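Local coordinates for protein cytochrome P450 (Novosphingobium aromaticivorans, PDB 3OFT) that is a cytochrome P450 (CYP101C1), a haem protein that holds protoporphyrin IX iron inside a largely helical fold, at residues G54-V57 with R58-W61; N312-P315 with A316-E319. All blocks are in the same frame, centred on the assembly; numbering follows the deposited sequence.

Contact 1 of 2, residues G54-V57 with R58-W61. With HEM (protoporphyrin IX containing Fe), chain D.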
# COMPACT_ATOMS: atom_id res chain seq x y z
N GLY A 54 15.90 -4.70 -10.48
CA GLY A 54 15.89 -3.62 -9.51
C GLY A 54 16.22 -2.25 -10.05
O GLY A 54 15.52 -1.30 -9.76
N ASP A 55 17.31 -2.14 -10.80
CA ASP A 55 17.73 -0.81 -11.26
C ASP A 55 16.74 -0.18 -12.24
O ASP A 55 16.57 1.03 -12.25
CB ASP A 55 19.13 -0.82 -11.89
CG ASP A 55 19.23 -1.77 -13.06
OD1 ASP A 55 18.96 -2.96 -12.87
OD2 ASP A 55 19.59 -1.35 -14.18
N VAL A 56 16.08 -1.02 -13.04
CA VAL A 56 15.07 -0.57 -14.01
C VAL A 56 13.82 -0.10 -13.27
O VAL A 56 13.31 0.97 -13.55
CB VAL A 56 14.75 -1.70 -15.05
CG1 VAL A 56 13.70 -1.21 -16.05
CG2 VAL A 56 16.05 -2.09 -15.79
N VAL A 57 13.35 -0.90 -12.30
CA VAL A 57 12.17 -0.53 -11.47
C VAL A 57 12.43 0.80 -10.86
O VAL A 57 11.60 1.74 -10.97
CB VAL A 57 11.93 -1.53 -10.30
CG1 VAL A 57 10.77 -1.03 -9.35
CG2 VAL A 57 11.55 -2.89 -10.84
N ARG A 58 13.60 0.91 -10.21
CA ARG A 58 13.92 2.15 -9.50
C ARG A 58 14.02 3.40 -10.43
O ARG A 58 13.52 4.51 -10.10
CB ARG A 58 15.20 1.95 -8.67
CG ARG A 58 15.58 3.14 -7.86
CD ARG A 58 14.69 3.28 -6.65
NE ARG A 58 15.24 4.31 -5.75
CZ ARG A 58 14.92 4.44 -4.46
NH1 ARG A 58 14.04 3.62 -3.92
NH2 ARG A 58 15.45 5.42 -3.74
N GLU A 59 14.66 3.24 -11.58
CA GLU A 59 14.85 4.36 -12.52
C GLU A 59 13.53 4.82 -13.15
O GLU A 59 13.24 6.01 -13.25
CB GLU A 59 15.91 4.06 -13.59
CG GLU A 59 15.46 3.15 -14.74
CD GLU A 59 16.46 3.07 -15.90
OE1 GLU A 59 16.28 2.17 -16.75
OE2 GLU A 59 17.40 3.90 -15.94
N LEU A 60 12.72 3.88 -13.60
CA LEU A 60 11.47 4.27 -14.28
C LEU A 60 10.43 4.85 -13.33
O LEU A 60 9.67 5.76 -13.69
CB LEU A 60 10.89 3.02 -14.92
CG LEU A 60 11.26 2.65 -16.36
CD1 LEU A 60 12.38 3.42 -17.08
CD2 LEU A 60 11.04 1.12 -16.73
N TRP A 61 10.40 4.36 -12.08
CA TRP A 61 9.44 4.84 -11.08
C TRP A 61 9.70 6.31 -10.77
O TRP A 61 8.77 7.09 -10.52
CB TRP A 61 9.58 4.01 -9.81
CG TRP A 61 8.37 4.00 -8.89
CD1 TRP A 61 7.63 5.06 -8.44
CD2 TRP A 61 7.82 2.84 -8.28
NE1 TRP A 61 6.62 4.60 -7.58
CE2 TRP A 61 6.73 3.25 -7.48
CE3 TRP A 61 8.14 1.48 -8.34
CZ2 TRP A 61 5.95 2.33 -6.74
CZ3 TRP A 61 7.37 0.57 -7.60
CH2 TRP A 61 6.28 1.01 -6.81
CHA HEM D . 1.42 6.86 -2.70
CHB HEM D . 2.55 2.56 -0.73
CHC HEM D . 0.09 3.75 3.24
CHD HEM D . -1.85 7.48 0.90
C1A HEM D . 1.99 5.62 -2.46
C2A HEM D . 2.93 4.98 -3.34
C3A HEM D . 3.26 3.80 -2.83
C4A HEM D . 2.50 3.62 -1.59
CMA HEM D . 4.22 2.78 -3.50
CAA HEM D . 3.51 5.58 -4.65
CBA HEM D . 2.51 5.35 -5.76
CGA HEM D . 3.02 5.81 -7.11
O1A HEM D . 2.22 5.78 -8.10
O2A HEM D . 4.22 6.20 -7.28
C1B HEM D . 2.00 2.49 0.54
C2B HEM D . 2.19 1.44 1.50
C3B HEM D . 1.50 1.79 2.60
C4B HEM D . 0.86 3.07 2.34
CMB HEM D . 3.05 0.19 1.25
CAB HEM D . 1.29 1.08 3.94
CBB HEM D . 1.78 -0.14 4.22
C1C HEM D . -0.67 4.86 3.02
C2C HEM D . -1.52 5.56 3.98
C3C HEM D . -2.08 6.59 3.28
C4C HEM D . -1.53 6.62 1.95
CMC HEM D . -1.74 5.12 5.46
CAC HEM D . -3.05 7.71 3.74
CBC HEM D . -3.95 7.52 4.70
C1D HEM D . -1.14 7.68 -0.24
C2D HEM D . -1.40 8.76 -1.18
C3D HEM D . -0.35 8.58 -2.26
C4D HEM D . 0.41 7.41 -1.93
CMD HEM D . -2.47 9.90 -1.05
CAD HEM D . -0.20 9.53 -3.49
CBD HEM D . 1.01 10.43 -3.19
CGD HEM D . 1.27 11.22 -4.47
O1D HEM D . 0.79 10.85 -5.57
O2D HEM D . 2.01 12.20 -4.44
NA HEM D . 1.76 4.77 -1.38
NB HEM D . 1.22 3.47 1.12
NC HEM D . -0.67 5.56 1.82
ND HEM D . -0.10 6.90 -0.72
FE HEM D . 0.61 5.22 0.24
O HOH W 1 -1.24 4.08 -0.77
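Helix 54-62 of the P450 fold brings Trp61 into the haem pocket, and Val57, one turn earlier, packs against the edge of its indole. Val57 CG1, trans to the backbone N (chi1 174°), lies in the plane of that ring, 3.8 Å from Trp61 CE3. Four successive i to i+4 bonds show the turn to be regular alpha helix; the last, Trp61 N to Val57 O at 3.1 Å, joins the same two residues. On the adjacent flank Val56 CG1 meets Leu60 CD2 at 3.6 Å, the two side chains running side by side, and Leu60 continues onto strands 303-307 and 291-293. On the other side of the indole Trp61 NE1 donates to propionate oxygen O2A of the haem at 2.9 Å, with an N-H...O angle of 147°, and Trp61 CZ2 touches haem methyl CMA at 3.7 Å. Arg58 instead sends its guanidinium to Thr336 OG1 and Ile333 O. The two contacts of the indole, at CE3 and at NE1, probably restrict its rotation. Its N-H, with Arg285, Arg98 and His343, which also hydrogen-bond the haem, would be expected to help stabilise negative charge on the propionates.

Contact 2 of 2, residues N312-P315 with A316-E319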
# COMPACT_ATOMS: atom_id res chain seq x y z
N ASN A 312 13.34 -4.03 -4.05
CA ASN A 312 13.72 -4.44 -2.69
C ASN A 312 14.33 -5.82 -2.57
O ASN A 312 15.27 -6.00 -1.80
CB ASN A 312 12.56 -4.40 -1.73
CG ASN A 312 12.06 -2.99 -1.48
OD1 ASN A 312 12.20 -2.10 -2.34
ND2 ASN A 312 11.48 -2.78 -0.31
N LEU A 313 13.80 -6.79 -3.29
CA LEU A 313 14.25 -8.16 -3.09
C LEU A 313 15.18 -8.68 -4.20
O LEU A 313 15.38 -9.91 -4.30
CB LEU A 313 13.05 -9.09 -2.89
CG LEU A 313 12.14 -8.75 -1.68
CD1 LEU A 313 11.14 -9.86 -1.51
CD2 LEU A 313 12.96 -8.55 -0.34
N ASP A 314 15.71 -7.79 -5.03
CA ASP A 314 16.58 -8.17 -6.15
C ASP A 314 17.98 -8.18 -5.52
O ASP A 314 18.46 -7.11 -5.08
CB ASP A 314 16.53 -7.11 -7.26
CG ASP A 314 17.50 -7.42 -8.45
OD1 ASP A 314 18.34 -8.34 -8.32
OD2 ASP A 314 17.37 -6.76 -9.53
N PRO A 315 18.61 -9.37 -5.43
CA PRO A 315 19.97 -9.48 -4.86
C PRO A 315 21.01 -8.63 -5.59
O PRO A 315 22.05 -8.30 -5.02
CB PRO A 315 20.30 -10.98 -4.95
CG PRO A 315 19.25 -11.63 -5.75
CD PRO A 315 18.12 -10.64 -6.01
N ALA A 316 20.70 -8.22 -6.81
CA ALA A 316 21.59 -7.30 -7.51
C ALA A 316 21.47 -5.84 -7.00
O ALA A 316 22.39 -5.05 -7.19
CB ALA A 316 21.42 -7.43 -9.03
N SER A 317 20.37 -5.51 -6.31
CA SER A 317 20.19 -4.16 -5.73
C SER A 317 20.49 -4.08 -4.23
O SER A 317 20.86 -3.02 -3.72
CB SER A 317 18.75 -3.64 -5.98
OG SER A 317 18.49 -3.52 -7.37
N PHE A 318 20.27 -5.18 -3.53
CA PHE A 318 20.51 -5.22 -2.08
C PHE A 318 21.12 -6.54 -1.69
O PHE A 318 20.72 -7.60 -2.19
CB PHE A 318 19.20 -5.01 -1.31
CG PHE A 318 18.56 -3.66 -1.55
CD1 PHE A 318 18.90 -2.57 -0.75
CD2 PHE A 318 17.63 -3.47 -2.59
CE1 PHE A 318 18.32 -1.31 -0.98
CE2 PHE A 318 17.06 -2.23 -2.83
CZ PHE A 318 17.40 -1.14 -2.03
N GLU A 319 22.05 -6.51 -0.76
CA GLU A 319 22.74 -7.73 -0.35
C GLU A 319 21.85 -8.60 0.52
O GLU A 319 21.25 -8.10 1.47
CB GLU A 319 23.97 -7.31 0.46
CG GLU A 319 25.07 -8.33 0.50
CD GLU A 319 25.97 -8.29 -0.76
OE1 GLU A 319 25.49 -7.87 -1.85
OE2 GLU A 319 27.15 -8.69 -0.65
O HOH W 2 18.89 -4.83 -9.78
O HOH W 3 23.83 -5.59 -3.88
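Asp314 to Ser317 form a beta turn in the loop that follows helix 309-312, closed by Ser317 N to Asp314 O, and the Asp314 side chain adds an Asx turn through OD1 and Ala316 N. The carbonyl oxygen of Asp314 takes two backbone donors: Ser317 N at 2.8 Å, lying 51° out of the carbonyl plane, and Phe318 N at 3.1 Å, approaching at a C=O...N angle of 160°. The Asp314 carboxylate divides its work. With CG trans to the backbone N (chi1 177°), OD1 reaches forward to Ala316 N at 2.8 Å, met from above the carboxylate plane, and OD2 accepts from water 2 and probably from Gly54 N. That water, 2.5 Å from Asp314 OD2, is also hydrogen-bonded to Ser317 OG at 2.8 Å, bridging the two side chains. The buried amide of Asn312 is satisfied outside the turn: ND2 donates to Arg276 O, and OD1 accepts from Thr336 N. The Phe318 ring lies beside Asn312, its CD2 3.5 Å from Asn312 O, and meets His311 edge-to-face. Pro315 CA makes a C-H...O contact of 3.4 Å with Phe318 O.

Overall arrangement
Contact 1 precedes contact 2 in the chain by some 250 residues, yet their centres are 12 Å apart. Strands 48-51 and 303-307 are parallel neighbours in the six-stranded mixed sheet; helix 54-62 follows the first, and helix 309-312 and the turn follow the second. The two regions meet directly: the probable bond from Gly54 N to Asp314 OD2 is 2.7 Å long and falls at the first residue of the helix, and Ser317 OG packs 3.4 Å from Gly54 CA. Thr336 is a shared partner, bonded to Arg58 and Asn312. The contact at Gly54 thus joins the loop after strand 303-307 to the N-terminal end of the helix whose other end carries Trp61 to the haem.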